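Local coordinates for protein dienelactone hydrolase (Anabaena variabilis, PDB 2O2G) that probably acts as a hydrolase of the dienelactone hydrolase family, with an alpha/beta-hydrolase fold, at residues 58-62 with 63-67. Sequence-based numbering, arbitrary orientation.
Sequences EVLQQ and AGLAT
In the last turn of the helix, Ala63 N donates a bent hydrogen bond to Val59 O (3.2 Å) and a weak one to Leu60 O, while its CB packs against that second carbonyl. Gly64 follows with positive phi and donates its N to Gln61 O at 2.9 Å, reaching that oxygen from well above the carbonyl plane; any side chain here would jam against the preceding carbonyl. Leu65 N then bonds to Leu60 O at 3.0 Å, nearly straight at the hydrogen (163°), completing a Schellman motif. The same leucine lays CD1 against Leu60 CD2 (3.9 Å), an apolar pairing next to helix 206-221, where Phe218 touches Leu65. Leu65 O, buried with no hydrogen-bond donor, receives a CA-H...O contact from Gln61 CA (3.3 Å). Past Ala66, which pairs with strand 36-41, the side chain of Thr67 points toward the helix. Thr67 OG1, set between the backbone N and the carbonyl carbon (chi1 63°), accepts a hydrogen bond from Gln61 NE2 (3.0 Å), 15° off the amide plane, whereas CG2 rests on Leu60 CB. Cutting Gln61 back to an alanine would probably leave Thr67 OG1 without this donor and lose the CG contacts with Thr67 and Leu65 O. Backbone capping, leucine packing and one amide-hydroxyl bond thus together fix the turn from helix to strand in this beta-alpha-beta crossover.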
ATOM      1  N   GLU A  58     -12.013   0.085  -4.569  1.00 27.96           N
ATOM      2  CA  GLU A  58     -13.157   0.006  -5.477  1.00 33.33           C
ATOM      3  C   GLU A  58     -12.872   0.769  -6.759  1.00 32.54           C
ATOM      4  O   GLU A  58     -13.368   0.411  -7.815  1.00 33.70           O
ATOM      5  CB  GLU A  58     -14.420   0.506  -4.754  1.00 33.06           C
ATOM      6  CG  GLU A  58     -14.858  -0.514  -3.687  1.00 44.96           C
ATOM      7  CD  GLU A  58     -15.712   0.022  -2.504  1.00 45.57           C
ATOM      8  OE1 GLU A  58     -15.838   1.265  -2.322  1.00 63.95           O
ATOM      9  OE2 GLU A  58     -16.223  -0.838  -1.722  1.00 55.96           O
ATOM     10  N   VAL A  59     -12.076   1.824  -6.675  1.00 33.05           N
ATOM     11  CA  VAL A  59     -11.705   2.594  -7.879  1.00 32.04           C
ATOM     12  C   VAL A  59     -10.726   1.781  -8.740  1.00 29.18           C
ATOM     13  O   VAL A  59     -10.903   1.674  -9.945  1.00 22.68           O
ATOM     14  CB  VAL A  59     -11.114   3.984  -7.519  1.00 30.02           C
ATOM     15  CG1 VAL A  59     -10.685   4.720  -8.766  1.00 30.86           C
ATOM     16  CG2 VAL A  59     -12.139   4.800  -6.781  1.00 31.64           C
ATOM     17  N   LEU A  60      -9.740   1.146  -8.104  1.00 26.14           N
ATOM     18  CA  LEU A  60      -8.776   0.291  -8.808  1.00 24.56           C
ATOM     19  C   LEU A  60      -9.508  -0.896  -9.455  1.00 26.48           C
ATOM     20  O   LEU A  60      -9.286  -1.228 -10.630  1.00 25.29           O
ATOM     21  CB  LEU A  60      -7.681  -0.210  -7.849  1.00 27.46           C
ATOM     22  CG  LEU A  60      -6.872   0.888  -7.123  1.00 30.97           C
ATOM     23  CD1 LEU A  60      -5.880   0.291  -6.125  1.00 29.82           C
ATOM     24  CD2 LEU A  60      -6.130   1.767  -8.104  1.00 29.69           C
ATOM     25  N   GLN A  61     -10.383  -1.537  -8.698  1.00 24.24           N
ATOM     26  CA  GLN A  61     -11.176  -2.667  -9.244  1.00 25.67           C
ATOM     27  C   GLN A  61     -11.935  -2.261 -10.508  1.00 27.68           C
ATOM     28  O   GLN A  61     -12.010  -3.016 -11.469  1.00 26.00           O
ATOM     29  CB  GLN A  61     -12.168  -3.163  -8.204  1.00 24.56           C
ATOM     30  CG  GLN A  61     -11.541  -3.852  -6.991  1.00 23.45           C
ATOM     31  CD  GLN A  61     -12.457  -3.871  -5.796  1.00 25.77           C
ATOM     32  OE1 GLN A  61     -13.680  -3.753  -5.925  1.00 24.40           O
ATOM     33  NE2 GLN A  61     -11.882  -4.015  -4.620  1.00 21.62           N
ATOM     34  N   GLN A  62     -12.566  -1.094 -10.469  1.00 30.69           N
ATOM     35  CA  GLN A  62     -13.326  -0.558 -11.595  1.00 30.23           C
ATOM     36  C   GLN A  62     -12.447  -0.330 -12.834  1.00 29.97           C
ATOM     37  O   GLN A  62     -12.928  -0.382 -13.947  1.00 25.81           O
ATOM     38  CB  GLN A  62     -14.019   0.751 -11.190  1.00 31.24           C
ATOM     39  CG  GLN A  62     -15.314   0.551 -10.350  1.00 37.92           C
ATOM     40  CD  GLN A  62     -15.901   1.853  -9.727  1.00 39.49           C
ATOM     41  OE1 GLN A  62     -15.320   2.948  -9.808  1.00 44.42           O
ATOM     42  NE2 GLN A  62     -17.068   1.711  -9.090  1.00 51.97           N
ATOM     43  N   ALA A  63     -11.158  -0.052 -12.631  1.00 28.37           N
ATOM     44  CA  ALA A  63     -10.245   0.100 -13.735  1.00 29.25           C
ATOM     45  C   ALA A  63      -9.732  -1.276 -14.197  1.00 30.43           C
ATOM     46  O   ALA A  63      -9.050  -1.357 -15.206  1.00 32.19           O
ATOM     47  CB  ALA A  63      -9.102   1.038 -13.352  1.00 33.52           C
ATOM     48  N   GLY A  64     -10.040  -2.345 -13.453  1.00 26.50           N
ATOM     49  CA  GLY A  64      -9.648  -3.720 -13.820  1.00 26.40           C
ATOM     50  C   GLY A  64      -8.448  -4.304 -13.082  1.00 27.74           C
ATOM     51  O   GLY A  64      -7.868  -5.295 -13.535  1.00 27.29           O
ATOM     52  N   LEU A  65      -8.058  -3.673 -11.966  1.00 27.37           N
ATOM     53  CA  LEU A  65      -6.989  -4.145 -11.110  1.00 27.70           C
ATOM     54  C   LEU A  65      -7.519  -4.971  -9.969  1.00 27.79           C
ATOM     55  O   LEU A  65      -8.545  -4.610  -9.357  1.00 26.12           O
ATOM     56  CB  LEU A  65      -6.249  -2.971 -10.475  1.00 28.77           C
ATOM     57  CG  LEU A  65      -5.298  -2.210 -11.409  1.00 32.08           C
ATOM     58  CD1 LEU A  65      -5.026  -0.799 -10.887  1.00 32.76           C
ATOM     59  CD2 LEU A  65      -3.989  -3.006 -11.635  1.00 30.20           C
ATOM     60  N   ALA A  66      -6.806  -6.058  -9.674  1.00 29.06           N
ATOM     61  CA  ALA A  66      -7.101  -6.882  -8.516  1.00 30.75           C
ATOM     62  C   ALA A  66      -6.638  -6.127  -7.308  1.00 29.35           C
ATOM     63  O   ALA A  66      -5.745  -5.273  -7.417  1.00 28.91           O
ATOM     64  CB  ALA A  66      -6.360  -8.216  -8.586  1.00 33.36           C
ATOM     65  N   THR A  67      -7.231  -6.440  -6.150  1.00 29.01           N
ATOM     66  CA  THR A  67      -6.817  -5.817  -4.871  1.00 26.42           C
ATOM     67  C   THR A  67      -6.813  -6.815  -3.694  1.00 25.45           C
ATOM     68  O   THR A  67      -7.627  -7.739  -3.656  1.00 24.39           O
ATOM     69  CB  THR A  67      -7.734  -4.626  -4.476  1.00 19.72           C
ATOM     70  OG1 THR A  67      -9.082  -5.078  -4.250  1.00 24.91           O
ATOM     71  CG2 THR A  67      -7.728  -3.561  -5.575  1.00 31.98           C
TER